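Local coordinates for protein cytidine deaminase (Mycobacterium tuberculosis, PDB 4WIG) that catalyses, as a zinc-dependent homotetramer, the hydrolytic deamination of cytidine and 2'-deoxycytidine to uridine and 2'-deoxyuridine for pyrimidine salvage, at residues A[93-106]-A[113-125]. The protein carries 1 engineered substitution. Residues are numbered along the deposited sequence; the frame is centred on the assembly and turned at random.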
ATOM      1  N   ARG A  93      -0.924 -12.193  -3.554  1.00  9.21           N
ATOM      2  CA  ARG A  93      -0.089 -13.370  -3.830  1.00  9.21           C
ATOM      3  C   ARG A  93       1.254 -13.264  -3.087  1.00  9.15           C
ATOM      4  O   ARG A  93       1.703 -14.232  -2.482  1.00  9.02           O
ATOM      5  CB  ARG A  93       0.109 -13.572  -5.331  1.00  9.49           C
ATOM      6  CG  ARG A  93      -1.172 -14.005  -6.024  1.00  9.48           C
ATOM      7  CD  ARG A  93      -1.010 -14.261  -7.517  1.00  9.93           C
ATOM      8  NE  ARG A  93      -2.313 -14.210  -8.172  1.00 10.07           N
ATOM      9  CZ  ARG A  93      -2.569 -14.587  -9.425  1.00 10.47           C
ATOM     10  NH1 ARG A  93      -1.622 -15.075 -10.202  1.00 10.54           N
ATOM     11  NH2 ARG A  93      -3.798 -14.469  -9.891  1.00 10.65           N
ATOM     12  N   GLN A  94       1.851 -12.071  -3.075  1.00  8.96           N
ATOM     13  CA  GLN A  94       3.135 -11.880  -2.383  1.00  8.84           C
ATOM     14  C   GLN A  94       2.945 -11.998  -0.873  1.00  8.74           C
ATOM     15  O   GLN A  94       3.708 -12.701  -0.210  1.00  8.56           O
ATOM     16  CB  GLN A  94       3.783 -10.533  -2.737  1.00  8.86           C
ATOM     17  CG  GLN A  94       5.232 -10.414  -2.266  1.00  8.82           C
ATOM     18  CD  GLN A  94       6.239 -11.146  -3.153  1.00  8.79           C
ATOM     19  OE1 GLN A  94       6.217 -11.025  -4.386  1.00  8.80           O
ATOM     20  NE2 GLN A  94       7.148 -11.882  -2.527  1.00  8.63           N
ATOM     21  N   VAL A  95       1.915 -11.342  -0.335  1.00  8.83           N
ATOM     22  CA  VAL A  95       1.646 -11.402   1.094  1.00  9.16           C
ATOM     23  C   VAL A  95       1.380 -12.849   1.546  1.00  9.45           C
ATOM     24  O   VAL A  95       1.956 -13.308   2.532  1.00  9.50           O
ATOM     25  CB  VAL A  95       0.486 -10.458   1.506  1.00  9.55           C
ATOM     26  CG1 VAL A  95       0.103 -10.668   2.964  1.00  9.72           C
ATOM     27  CG2 VAL A  95       0.877  -9.001   1.283  1.00  9.61           C
ATOM     28  N   LEU A  96       0.528 -13.571   0.819  1.00  9.42           N
ATOM     29  CA  LEU A  96       0.192 -14.956   1.194  1.00  9.37           C
ATOM     30  C   LEU A  96       1.429 -15.875   1.131  1.00  9.74           C
ATOM     31  O   LEU A  96       1.581 -16.792   1.952  1.00  9.62           O
ATOM     32  CB  LEU A  96      -0.924 -15.496   0.301  1.00  9.13           C
ATOM     33  CG  LEU A  96      -2.332 -14.915   0.527  1.00  8.72           C
ATOM     34  CD1 LEU A  96      -3.293 -15.354  -0.579  1.00  8.75           C
ATOM     35  CD2 LEU A  96      -2.834 -15.323   1.890  1.00  8.59           C
ATOM     36  N   LEU A  97       2.324 -15.612   0.181  1.00 10.08           N
ATOM     37  CA  LEU A  97       3.533 -16.422   0.023  1.00 10.29           C
ATOM     38  C   LEU A  97       4.416 -16.405   1.272  1.00 10.29           C
ATOM     39  O   LEU A  97       5.030 -17.416   1.631  1.00  9.72           O
ATOM     40  CB  LEU A  97       4.335 -15.944  -1.190  1.00 10.49           C
ATOM     41  CG  LEU A  97       5.473 -16.869  -1.619  1.00 10.84           C
ATOM     42  CD1 LEU A  97       4.925 -18.084  -2.354  1.00 10.96           C
ATOM     43  CD2 LEU A  97       6.471 -16.113  -2.473  1.00 10.94           C
ATOM     44  N   GLU A  98       4.461 -15.248   1.929  1.00 10.56           N
ATOM     45  CA  GLU A  98       5.216 -15.066   3.167  1.00 10.88           C
ATOM     46  C   GLU A  98       4.735 -16.008   4.268  1.00 10.86           C
ATOM     47  O   GLU A  98       5.515 -16.393   5.149  1.00 10.83           O
ATOM     48  CB  GLU A  98       5.056 -13.618   3.633  1.00 11.46           C
ATOM     49  CG  GLU A  98       5.922 -13.195   4.801  1.00 11.92           C
ATOM     50  CD  GLU A  98       7.352 -12.872   4.402  1.00 12.17           C
ATOM     51  OE1 GLU A  98       8.254 -13.196   5.192  1.00 13.10           O
ATOM     52  OE2 GLU A  98       7.579 -12.302   3.310  1.00 12.74           O
ATOM     53  N   HIS A  99       3.447 -16.355   4.232  1.00 10.62           N
ATOM     54  CA  HIS A  99       2.809 -17.080   5.327  1.00 10.75           C
ATOM     55  C   HIS A  99       2.391 -18.506   5.013  1.00 10.75           C
ATOM     56  O   HIS A  99       2.070 -19.260   5.924  1.00 10.87           O
ATOM     57  CB  HIS A  99       1.649 -16.243   5.830  1.00 10.73           C
ATOM     58  CG  HIS A  99       2.110 -14.917   6.330  1.00 10.55           C
ATOM     59  ND1 HIS A  99       2.013 -13.755   5.595  1.00 10.85           N
ATOM     60  CD2 HIS A  99       2.821 -14.604   7.434  1.00 10.47           C
ATOM     61  CE1 HIS A  99       2.596 -12.772   6.257  1.00 10.25           C
ATOM     62  NE2 HIS A  99       3.082 -13.260   7.381  1.00 10.88           N
ATOM     63  N   GLY A 100       2.423 -18.872   3.737  1.00 10.76           N
ATOM     64  CA  GLY A 100       2.121 -20.241   3.317  1.00 10.77           C
ATOM     65  C   GLY A 100       3.088 -20.856   2.321  1.00 10.68           C
ATOM     66  O   GLY A 100       3.047 -22.066   2.092  1.00 10.48           O
ATOM     67  N   GLY A 101       3.943 -20.036   1.710  1.00 10.74           N
ATOM     68  CA  GLY A 101       4.920 -20.515   0.747  1.00 10.74           C
ATOM     69  C   GLY A 101       4.323 -21.019  -0.554  1.00 10.88           C
ATOM     70  O   GLY A 101       3.126 -20.860  -0.825  1.00 10.33           O
ATOM     71  N   SER A 102       5.174 -21.652  -1.359  1.00 11.38           N
ATOM     72  CA  SER A 102       4.799 -22.093  -2.699  1.00 11.64           C
ATOM     73  C   SER A 102       3.719 -23.180  -2.719  1.00 11.91           C
ATOM     74  O   SER A 102       2.986 -23.298  -3.701  1.00 11.89           O
ATOM     75  CB  SER A 102       6.040 -22.595  -3.436  1.00 12.29           C
ATOM     76  OG  SER A 102       6.665 -23.627  -2.697  1.00 12.67           O
ATOM     77  N   GLU A 103       3.631 -23.977  -1.655  1.00 12.11           N
ATOM     78  CA  GLU A 103       2.676 -25.079  -1.612  1.00 12.81           C
ATOM     79  C   GLU A 103       1.307 -24.712  -1.047  1.00 12.02           C
ATOM     80  O   GLU A 103       0.423 -25.556  -1.007  1.00 12.07           O
ATOM     81  CB  GLU A 103       3.266 -26.265  -0.845  1.00 13.95           C
ATOM     82  CG  GLU A 103       4.642 -26.675  -1.354  1.00 15.03           C
ATOM     83  CD  GLU A 103       4.693 -26.804  -2.867  1.00 15.98           C
ATOM     84  OE1 GLU A 103       5.617 -26.227  -3.489  1.00 17.62           O
ATOM     85  OE2 GLU A 103       3.794 -27.453  -3.454  1.00 16.78           O
ATOM     86  N   LEU A 104       1.134 -23.465  -0.616  1.00 11.19           N
ATOM     87  CA  LEU A 104      -0.185 -22.987  -0.188  1.00 10.58           C
ATOM     88  C   LEU A 104      -1.165 -23.157  -1.345  1.00 10.25           C
ATOM     89  O   LEU A 104      -0.903 -22.685  -2.433  1.00  9.78           O
ATOM     90  CB  LEU A 104      -0.098 -21.516   0.226  1.00 10.53           C
ATOM     91  CG  LEU A 104      -1.400 -20.749   0.420  1.00 10.39           C
ATOM     92  CD1 LEU A 104      -2.314 -21.429   1.420  1.00 10.23           C
ATOM     93  CD2 LEU A 104      -1.096 -19.327   0.858  1.00 10.33           C
ATOM     94  N   LEU A 105      -2.280 -23.845  -1.109  1.00 10.41           N
ATOM     95  CA  LEU A 105      -3.271 -24.062  -2.156  1.00 10.38           C
ATOM     96  C   LEU A 105      -4.300 -22.940  -2.173  1.00 10.24           C
ATOM     97  O   LEU A 105      -4.806 -22.520  -1.116  1.00 10.54           O
ATOM     98  CB  LEU A 105      -3.970 -25.415  -1.994  1.00 10.57           C
ATOM     99  CG  LEU A 105      -3.066 -26.640  -2.130  1.00 10.77           C
ATOM    100  CD1 LEU A 105      -3.845 -27.903  -1.802  1.00 11.05           C
ATOM    101  CD2 LEU A 105      -2.477 -26.725  -3.530  1.00 11.01           C
ATOM    102  N   ILE A 106      -4.601 -22.475  -3.385  1.00  9.96           N
ATOM    103  CA  ILE A 106      -5.531 -21.395  -3.623  1.00 10.07           C
ATOM    104  C   ILE A 106      -6.731 -21.917  -4.414  1.00 10.28           C
ATOM    105  O   ILE A 106      -6.570 -22.432  -5.512  1.00 10.27           O
ATOM    106  CB  ILE A 106      -4.838 -20.275  -4.439  1.00  9.93           C
ATOM    107  CG1 ILE A 106      -3.535 -19.799  -3.742  1.00  9.82           C
ATOM    108  CG2 ILE A 106      -5.810 -19.138  -4.709  1.00  9.88           C
ATOM    109  CD1 ILE A 106      -3.740 -19.211  -2.372  1.00  9.85           C
ATOM    110  N   ARG A 113      -4.999 -24.343  -7.065  1.00 15.55           N
ATOM    111  CA  ARG A 113      -3.653 -24.177  -7.595  1.00 16.32           C
ATOM    112  C   ARG A 113      -2.657 -23.942  -6.474  1.00 15.29           C
ATOM    113  O   ARG A 113      -2.994 -23.335  -5.455  1.00 14.46           O
ATOM    114  CB  ARG A 113      -3.612 -22.967  -8.523  1.00 18.35           C
ATOM    115  CG  ARG A 113      -4.645 -22.981  -9.639  1.00 21.34           C
ATOM    116  CD  ARG A 113      -4.071 -23.475 -10.943  1.00 23.87           C
ATOM    117  NE  ARG A 113      -4.679 -22.802 -12.088  1.00 26.70           N
ATOM    118  CZ  ARG A 113      -5.789 -23.190 -12.720  1.00 29.02           C
ATOM    119  NH1 ARG A 113      -6.478 -24.276 -12.337  1.00 28.71           N
ATOM    120  NH2 ARG A 113      -6.213 -22.474 -13.763  1.00 30.60           N
ATOM    121  N   ARG A 114      -1.427 -24.405  -6.678  1.00 14.39           N
ATOM    122  CA  ARG A 114      -0.321 -24.053  -5.800  1.00 14.40           C
ATOM    123  C   ARG A 114       0.023 -22.574  -5.971  1.00 13.38           C
ATOM    124  O   ARG A 114       0.070 -22.069  -7.086  1.00 13.48           O
ATOM    125  CB  ARG A 114       0.922 -24.864  -6.146  1.00 15.01           C
ATOM    126  CG  ARG A 114       0.820 -26.357  -5.900  1.00 16.09           C
ATOM    127  CD  ARG A 114       2.035 -27.079  -6.472  1.00 16.78           C
ATOM    128  NE  ARG A 114       3.301 -26.524  -5.978  1.00 17.51           N
ATOM    129  CZ  ARG A 114       4.132 -25.744  -6.674  1.00 17.80           C
ATOM    130  NH1 ARG A 114       5.251 -25.305  -6.104  1.00 18.51           N
ATOM    131  NH2 ARG A 114       3.880 -25.402  -7.930  1.00 18.45           N
ATOM    132  N   LEU A 115       0.295 -21.886  -4.874  1.00 13.20           N
ATOM    133  CA  LEU A 115       0.592 -20.455  -4.952  1.00 12.89           C
ATOM    134  C   LEU A 115       1.875 -20.244  -5.766  1.00 13.11           C
ATOM    135  O   LEU A 115       2.027 -19.226  -6.464  1.00 13.24           O
ATOM    136  CB  LEU A 115       0.698 -19.837  -3.552  1.00 12.55           C
ATOM    137  CG  LEU A 115       0.999 -18.335  -3.469  1.00 12.38           C
ATOM    138  CD1 LEU A 115       0.017 -17.518  -4.291  1.00 12.25           C
ATOM    139  CD2 LEU A 115       0.987 -17.872  -2.024  1.00 12.24           C
ATOM    140  N   GLY A 116       2.777 -21.227  -5.696  1.00 13.12           N
ATOM    141  CA  GLY A 116       3.996 -21.229  -6.493  1.00 13.77           C
ATOM    142  C   GLY A 116       3.745 -21.132  -7.978  1.00 13.94           C
ATOM    143  O   GLY A 116       4.541 -20.541  -8.699  1.00 14.41           O
ATOM    144  N   ASP A 117       2.634 -21.705  -8.437  1.00 14.22           N
ATOM    145  CA  ASP A 117       2.255 -21.615  -9.846  1.00 14.59           C
ATOM    146  C   ASP A 117       1.593 -20.286 -10.165  1.00 13.94           C
ATOM    147  O   ASP A 117       1.693 -19.798 -11.291  1.00 14.42           O
ATOM    148  CB  ASP A 117       1.344 -22.777 -10.251  1.00 15.60           C
ATOM    149  CG  ASP A 117       2.083 -24.099 -10.312  1.00 16.75           C
ATOM    150  OD1 ASP A 117       3.228 -24.134 -10.817  1.00 18.34           O
ATOM    151  OD2 ASP A 117       1.531 -25.111  -9.844  1.00 17.85           O
ATOM    152  N   LEU A 118       0.926 -19.694  -9.176  1.00 12.91           N
ATOM    153  CA  LEU A 118       0.304 -18.382  -9.341  1.00 12.45           C
ATOM    154  C   LEU A 118       1.291 -17.221  -9.167  1.00 11.88           C
ATOM    155  O   LEU A 118       1.002 -16.101  -9.573  1.00 11.30           O
ATOM    156  CB  LEU A 118      -0.873 -18.223  -8.369  1.00 12.66           C
ATOM    157  CG  LEU A 118      -2.069 -19.133  -8.694  1.00 13.06           C
ATOM    158  CD1 LEU A 118      -3.007 -19.231  -7.496  1.00 13.19           C
ATOM    159  CD2 LEU A 118      -2.834 -18.627  -9.905  1.00 13.42           C
ATOM    160  N   LEU A 119       2.439 -17.486  -8.566  1.00 11.63           N
ATOM    161  CA  LEU A 119       3.471 -16.461  -8.411  1.00 11.92           C
ATOM    162  C   LEU A 119       4.840 -17.112  -8.562  1.00 12.16           C
ATOM    163  O   LEU A 119       5.567 -17.266  -7.590  1.00 11.90           O
ATOM    164  CB  LEU A 119       3.332 -15.755  -7.058  1.00 12.07           C
ATOM    165  CG  LEU A 119       4.173 -14.487  -6.866  1.00 12.10           C
ATOM    166  CD1 LEU A 119       3.588 -13.357  -7.697  1.00 12.28           C
ATOM    167  CD2 LEU A 119       4.285 -14.081  -5.401  1.00 12.18           C
ATOM    168  N   PRO A 120       5.177 -17.518  -9.789  1.00 12.71           N
ATOM    169  CA  PRO A 120       6.436 -18.230 -10.013  1.00 13.32           C
ATOM    170  C   PRO A 120       7.654 -17.313  -9.926  1.00 14.09           C
ATOM    171  O   PRO A 120       7.531 -16.098 -10.099  1.00 13.74           O
ATOM    172  CB  PRO A 120       6.278 -18.805 -11.421  1.00 13.37           C
ATOM    173  CG  PRO A 120       5.249 -17.977 -12.085  1.00 13.32           C
ATOM    174  CD  PRO A 120       4.378 -17.378 -11.019  1.00 12.97           C
ATOM    175  N   ASP A 121       8.810 -17.894  -9.625  1.00 15.25           N
ATOM    176  CA  ASP A 121      10.054 -17.129  -9.548  1.00 16.68           C
ATOM    177  C   ASP A 121       9.821 -15.881  -8.687  1.00 15.50           C
ATOM    178  O   ASP A 121      10.150 -14.763  -9.077  1.00 15.16           O
ATOM    179  CB  ASP A 121      10.532 -16.750 -10.954  1.00 19.03           C
ATOM    180  CG  ASP A 121      10.777 -17.965 -11.847  1.00 21.84           C
ATOM    181  OD1 ASP A 121      10.322 -17.960 -13.012  1.00 25.92           O
ATOM    182  OD2 ASP A 121      11.426 -18.929 -11.395  1.00 24.97           O
ATOM    183  N   ALA A 122       9.222 -16.078  -7.521  1.00 14.49           N
ATOM    184  CA  ALA A 122       8.777 -14.948  -6.713  1.00 14.24           C
ATOM    185  C   ALA A 122       9.951 -14.183  -6.123  1.00 14.42           C
ATOM    186  O   ALA A 122      10.988 -14.768  -5.786  1.00 13.66           O
ATOM    187  CB  ALA A 122       7.848 -15.413  -5.609  1.00 14.09           C
ATOM    188  N   PHE A 123       9.775 -12.868  -5.988  1.00 14.77           N
ATOM    189  CA  PHE A 123      10.704 -12.045  -5.229  1.00 15.08           C
ATOM    190  C   PHE A 123      10.751 -12.589  -3.799  1.00 16.30           C
ATOM    191  O   PHE A 123       9.722 -12.996  -3.262  1.00 15.56           O
ATOM    192  CB  PHE A 123      10.237 -10.587  -5.223  1.00 14.96           C
ATOM    193  CG  PHE A 123      11.092  -9.686  -4.389  1.00 15.16           C
ATOM    194  CD1 PHE A 123      12.258  -9.151  -4.905  1.00 15.29           C
ATOM    195  CD2 PHE A 123      10.746  -9.398  -3.075  1.00 15.28           C
ATOM    196  CE1 PHE A 123      13.063  -8.340  -4.128  1.00 15.83           C
ATOM    197  CE2 PHE A 123      11.543  -8.590  -2.296  1.00 15.48           C
ATOM    198  CZ  PHE A 123      12.706  -8.056  -2.825  1.00 15.75           C
ATOM    199  N   GLY A 124      11.928 -12.606  -3.178  1.00 17.85           N
ATOM    200  CA  GLY A 124      12.029 -13.156  -1.823  1.00 19.71           C
ATOM    201  C   GLY A 124      13.328 -12.932  -1.085  1.00 21.97           C
ATOM    202  O   GLY A 124      14.150 -12.113  -1.486  1.00 21.77           O
ATOM    203  N   LEU A 125      13.504 -13.685   0.000  1.00 24.33           N
ATOM    204  CA  LEU A 125      14.619 -13.479   0.934  1.00 27.04           C
ATOM    205  C   LEU A 125      15.985 -13.506   0.245  1.00 28.26           C
ATOM    206  O   LEU A 125      16.884 -12.754   0.617  1.00 29.09           O
ATOM    207  CB  LEU A 125      14.606 -14.543   2.037  1.00 28.39           C
ATOM    208  CG  LEU A 125      14.695 -14.111   3.508  1.00 30.06           C
ATOM    209  CD1 LEU A 125      15.390 -12.769   3.734  1.00 30.47           C
ATOM    210  CD2 LEU A 125      13.305 -14.104   4.125  1.00 30.67           C
TER
HETATM  211  O   HOH W   1       7.199 -11.912  -6.773  1.00 11.37           O
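L115 drives one methyl into the flank of helix 90-100: its CD2 lies 3.4 Å from L97 N and touches L96 CB and L104 CD2. With chi1 at -180° the side chain swings away from its own N, carrying CD2 to the helix and CD1 to R93 CB and CG. On one side L97 CD2 meets A122 CB at 3.5 Å, a tight fit; on the other, L118 CD1 packs on I106 CB at 3.7 Å.

R93, its chain straight to NE, gives NH1 to L118 O (2.9 Å), in the carbonyl plane on a lone pair; NH1 also serves P120 O of the second subunit. Q94 NE2 bonds F123 O at 2.9 Å, from above the F123 carbonyl plane, and its OE1 accepts G90 N of the second subunit and a water held by F123 N. R114 grips E103 side-on, NE to OE2 (2.7 Å) and NH1 to OE1 (2.8 Å), the planes 24° apart.

Backbone bonds add G116 N to S102 O and L115 N to L104 O. Strands 105-106 and 113-114, paired through I106 and R113, form a short antiparallel hairpin, 113-114 outermost in this chain's deaminase-fold sheet; helix 115-118 packs against the helix carrying zinc ligand C92.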